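PDB 4G1P: Cys-Gly metallodipeptidase DUG1 from Saccharomyces cerevisiae, which hydrolyses the dipeptide Cys-Gly as a zinc- or manganese-dependent metallopeptidase and serves as the catalytic component of the complex that degrades glutathione. Local coordinates for residues K11-S14 and L15-Q18; A272-T275 and E276-A280. All coordinates share one frame; numbering follows the deposited sequence.

Contacts 1 and 2 are both local, each made within one continuous run of chain at the surface. Contact 1 joins helix 5-14 to helix 16-28. Contact 2 is the start of helix 276-281, in the connection between strands 232-233 and 318-325. Their centres are 44 Å apart and their nearest atoms about 32 Å apart, so they do not touch. Both lie away from the two-zinc active site and the bound cysteine and glycine. Contact 1 packs on helix 135-154, whose zinc ligand Asp137 lies near the other end of that helix. Arg315 is one of the residues that tie contact 2 to the rest of the chain.

Contact 1: residues K11-S14 and L15-Q18; sequences KIDS and LKPQ
Lys16 lays its aliphatic chain across the backbone carbonyl of Asp13. Its CG sits beside the backbone N (chi1 -73°), and CD lies 3.3 Å from Asp13 O. A bend further out (chi3 51°) brings the amine round to the side of the Asp13 carboxylate. The two charged groups do not meet: Lys16 NZ and Asp13 OD1 are 5.5 Å apart. A water bridges them, giving a hydrogen to Asp13 OD1 and accepting one from Lys16 NZ, each at 3.1 Å. Asp13 OD1 also forms a salt bridge with Lys466 on helix 458-477. With an alanine here, the bridging water would probably lose its Lys16 anchor and the Asp13 carbonyl most of its aliphatic cover. Leu15 N bonds to Lys11 O at 2.9 Å, and the Leu15 side chain starts out beside that same oxygen. The Leu15 side chain also packs on Ala154 of helix 135-154. Lys16 N reaches Asp13 O only weakly, at 3.3 Å. Pro17 has no N-H to give; its ring CD faces Ser14 O instead. This is a junction of two consecutive helices, with Leu15 as the break and a proline in the first turn of the second helix.

Contact 2: residues A272-T275 and E276-A280; sequences APLT and EKEKA
Thr275 caps the helix that starts at Glu276. Its OG1 accepts a hydrogen bond from Glu278 N at 3.0 Å, and the bond is fairly straight (161° at the hydrogen). The rotamer makes this possible: OG1 stands between the backbone N and the carbonyl carbon (chi1 66°), facing the first turn, while the methyl CG2 lies beside the backbone N. The carbonyl of Thr275 is used too. Thr275 O receives Lys279 N at 2.8 Å, the i to i+4 bond that closes the first turn of the helix.

Glu278 runs extended beyond CG, back alongside the incoming loop. It crosses the Leu274 side chain at about a right angle, and Leu274 CD1 rests against its carboxylate. Glu278 OE1 stays 3.8 Å from Thr275 N, so the return bond of a capping box is not made. The acid is engaged otherwise: OE2 forms a salt bridge with Arg315 NE and a hydrogen bond with Tyr282 OH. These partners probably keep the carboxylate charged.

Leu274 has CG anti to its own N (chi1 -176°), which lets its branches reach both Glu278 and Lys279. CD2 touches Lys279 CE at 3.8 Å, again with the two chains nearly perpendicular. The charged ends of Lys279 and Glu276 come together, and Lys279 NZ forms a salt bridge with Glu276 OE2 at 3.3 Å, its hydrogen bond weak. It spans one turn, from i to i+3.

Arg315 also bonds to Ala272 O, so one arginine holds both the loop and the helix start. The whole is a helix N-terminus with a threonine N-cap, and a leucine just before the cap packs back on the first turn.

Contact 1: residues K11-S14 and L15-Q18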
# COMPACT_ATOMS: atom_id res chain seq x y z
N LYS A 11 30.65 25.41 -27.61
CA LYS A 11 30.23 24.16 -28.21
C LYS A 11 29.15 23.52 -27.36
O LYS A 11 28.30 22.80 -27.86
CB LYS A 11 31.42 23.22 -28.40
CG LYS A 11 32.16 23.48 -29.70
CD LYS A 11 31.20 23.52 -30.88
CE LYS A 11 31.83 24.16 -32.11
NZ LYS A 11 31.03 23.89 -33.35
N ILE A 12 29.18 23.80 -26.06
CA ILE A 12 28.19 23.25 -25.15
C ILE A 12 26.81 23.82 -25.49
O ILE A 12 25.81 23.11 -25.45
CB ILE A 12 28.55 23.53 -23.69
CG1 ILE A 12 29.69 22.61 -23.25
CG2 ILE A 12 27.34 23.34 -22.80
CD1 ILE A 12 30.17 22.85 -21.83
N ASP A 13 26.78 25.10 -25.84
CA ASP A 13 25.56 25.73 -26.31
C ASP A 13 25.11 25.15 -27.66
O ASP A 13 23.94 24.83 -27.84
CB ASP A 13 25.75 27.24 -26.42
CG ASP A 13 25.79 27.92 -25.06
OD1 ASP A 13 25.30 27.33 -24.08
OD2 ASP A 13 26.30 29.06 -24.99
N SER A 14 26.05 25.00 -28.59
CA SER A 14 25.72 24.57 -29.94
C SER A 14 25.21 23.15 -29.98
O SER A 14 24.42 22.79 -30.85
CB SER A 14 26.94 24.66 -30.86
OG SER A 14 27.50 25.95 -30.83
N LEU A 15 25.69 22.33 -29.06
CA LEU A 15 25.41 20.92 -29.08
C LEU A 15 24.16 20.56 -28.27
O LEU A 15 23.82 19.38 -28.14
CB LEU A 15 26.61 20.13 -28.59
CG LEU A 15 27.87 20.11 -29.46
CD1 LEU A 15 28.90 19.18 -28.86
CD2 LEU A 15 27.53 19.70 -30.88
N LYS A 16 23.47 21.56 -27.73
CA LYS A 16 22.23 21.33 -26.99
C LYS A 16 21.22 20.43 -27.72
O LYS A 16 20.54 19.63 -27.06
CB LYS A 16 21.57 22.65 -26.56
CG LYS A 16 22.31 23.33 -25.41
CD LYS A 16 21.90 24.79 -25.28
CE LYS A 16 20.39 24.94 -25.23
NZ LYS A 16 20.01 26.37 -25.05
N PRO A 17 21.12 20.54 -29.05
CA PRO A 17 20.22 19.60 -29.72
C PRO A 17 20.62 18.12 -29.58
O PRO A 17 19.73 17.29 -29.38
CB PRO A 17 20.28 20.05 -31.18
CG PRO A 17 20.51 21.51 -31.08
CD PRO A 17 21.44 21.69 -29.93
N GLN A 18 21.90 17.79 -29.69
CA GLN A 18 22.26 16.39 -29.55
C GLN A 18 22.22 15.97 -28.09
O GLN A 18 21.85 14.84 -27.79
CB GLN A 18 23.58 15.97 -30.25
CG GLN A 18 24.53 17.06 -30.73
CD GLN A 18 24.05 17.78 -31.98
OE1 GLN A 18 23.54 18.90 -31.91
NE2 GLN A 18 24.21 17.14 -33.13
O HOH W 1 22.28 27.68 -23.37

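Contact 2: residues A272-T275 and E276-A280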
# COMPACT_ATOMS: atom_id res chain seq x y z
N ALA A 272 27.96 13.55 17.21
CA ALA A 272 29.11 14.43 17.43
C ALA A 272 28.65 15.83 17.82
O ALA A 272 27.68 16.35 17.28
CB ALA A 272 30.00 14.47 16.19
N PRO A 273 29.35 16.45 18.78
CA PRO A 273 28.97 17.78 19.26
C PRO A 273 29.29 18.89 18.27
O PRO A 273 30.18 18.76 17.42
CB PRO A 273 29.80 17.94 20.53
CG PRO A 273 30.98 17.05 20.31
CD PRO A 273 30.47 15.88 19.55
N LEU A 274 28.57 20.00 18.41
CA LEU A 274 28.68 21.09 17.48
C LEU A 274 29.91 21.95 17.77
O LEU A 274 29.99 22.56 18.83
CB LEU A 274 27.42 21.94 17.58
CG LEU A 274 27.29 23.10 16.61
CD1 LEU A 274 27.28 22.59 15.18
CD2 LEU A 274 26.03 23.89 16.91
N THR A 275 30.85 22.00 16.83
CA THR A 275 32.10 22.76 17.02
C THR A 275 32.07 24.17 16.43
O THR A 275 31.26 24.47 15.55
CB THR A 275 33.31 22.05 16.37
OG1 THR A 275 33.16 22.03 14.95
CG2 THR A 275 33.49 20.66 16.90
N GLU A 276 32.98 25.01 16.90
CA GLU A 276 33.11 26.37 16.39
C GLU A 276 33.65 26.38 14.96
O GLU A 276 33.23 27.21 14.14
CB GLU A 276 34.00 27.19 17.32
CG GLU A 276 33.26 27.66 18.56
CD GLU A 276 32.31 28.83 18.27
OE1 GLU A 276 32.63 29.64 17.38
OE2 GLU A 276 31.26 28.93 18.93
N LYS A 277 34.56 25.45 14.67
CA LYS A 277 35.03 25.26 13.31
C LYS A 277 33.87 24.98 12.35
O LYS A 277 33.68 25.69 11.36
CB LYS A 277 36.00 24.09 13.23
CG LYS A 277 36.32 23.71 11.80
CD LYS A 277 37.82 23.65 11.56
CE LYS A 277 38.51 22.79 12.61
NZ LYS A 277 39.95 22.59 12.29
N GLU A 278 33.10 23.94 12.65
CA GLU A 278 31.98 23.55 11.82
C GLU A 278 30.95 24.66 11.79
O GLU A 278 30.31 24.91 10.77
CB GLU A 278 31.38 22.23 12.32
CG GLU A 278 29.88 22.16 12.26
CD GLU A 278 29.32 20.91 12.92
OE1 GLU A 278 30.07 20.20 13.62
OE2 GLU A 278 28.11 20.64 12.72
N LYS A 279 30.81 25.36 12.91
CA LYS A 279 29.85 26.46 12.99
C LYS A 279 30.24 27.63 12.09
O LYS A 279 29.37 28.36 11.61
CB LYS A 279 29.70 26.94 14.43
CG LYS A 279 28.43 27.68 14.71
CD LYS A 279 28.30 27.98 16.20
CE LYS A 279 28.60 26.75 17.05
NZ LYS A 279 28.58 27.04 18.52
N ALA A 280 31.54 27.81 11.87
CA ALA A 280 32.01 28.88 10.99
C ALA A 280 31.42 28.74 9.60
O ALA A 280 30.83 29.68 9.06
CB ALA A 280 33.53 28.87 10.90
O HOH W 2 28.54 25.19 20.12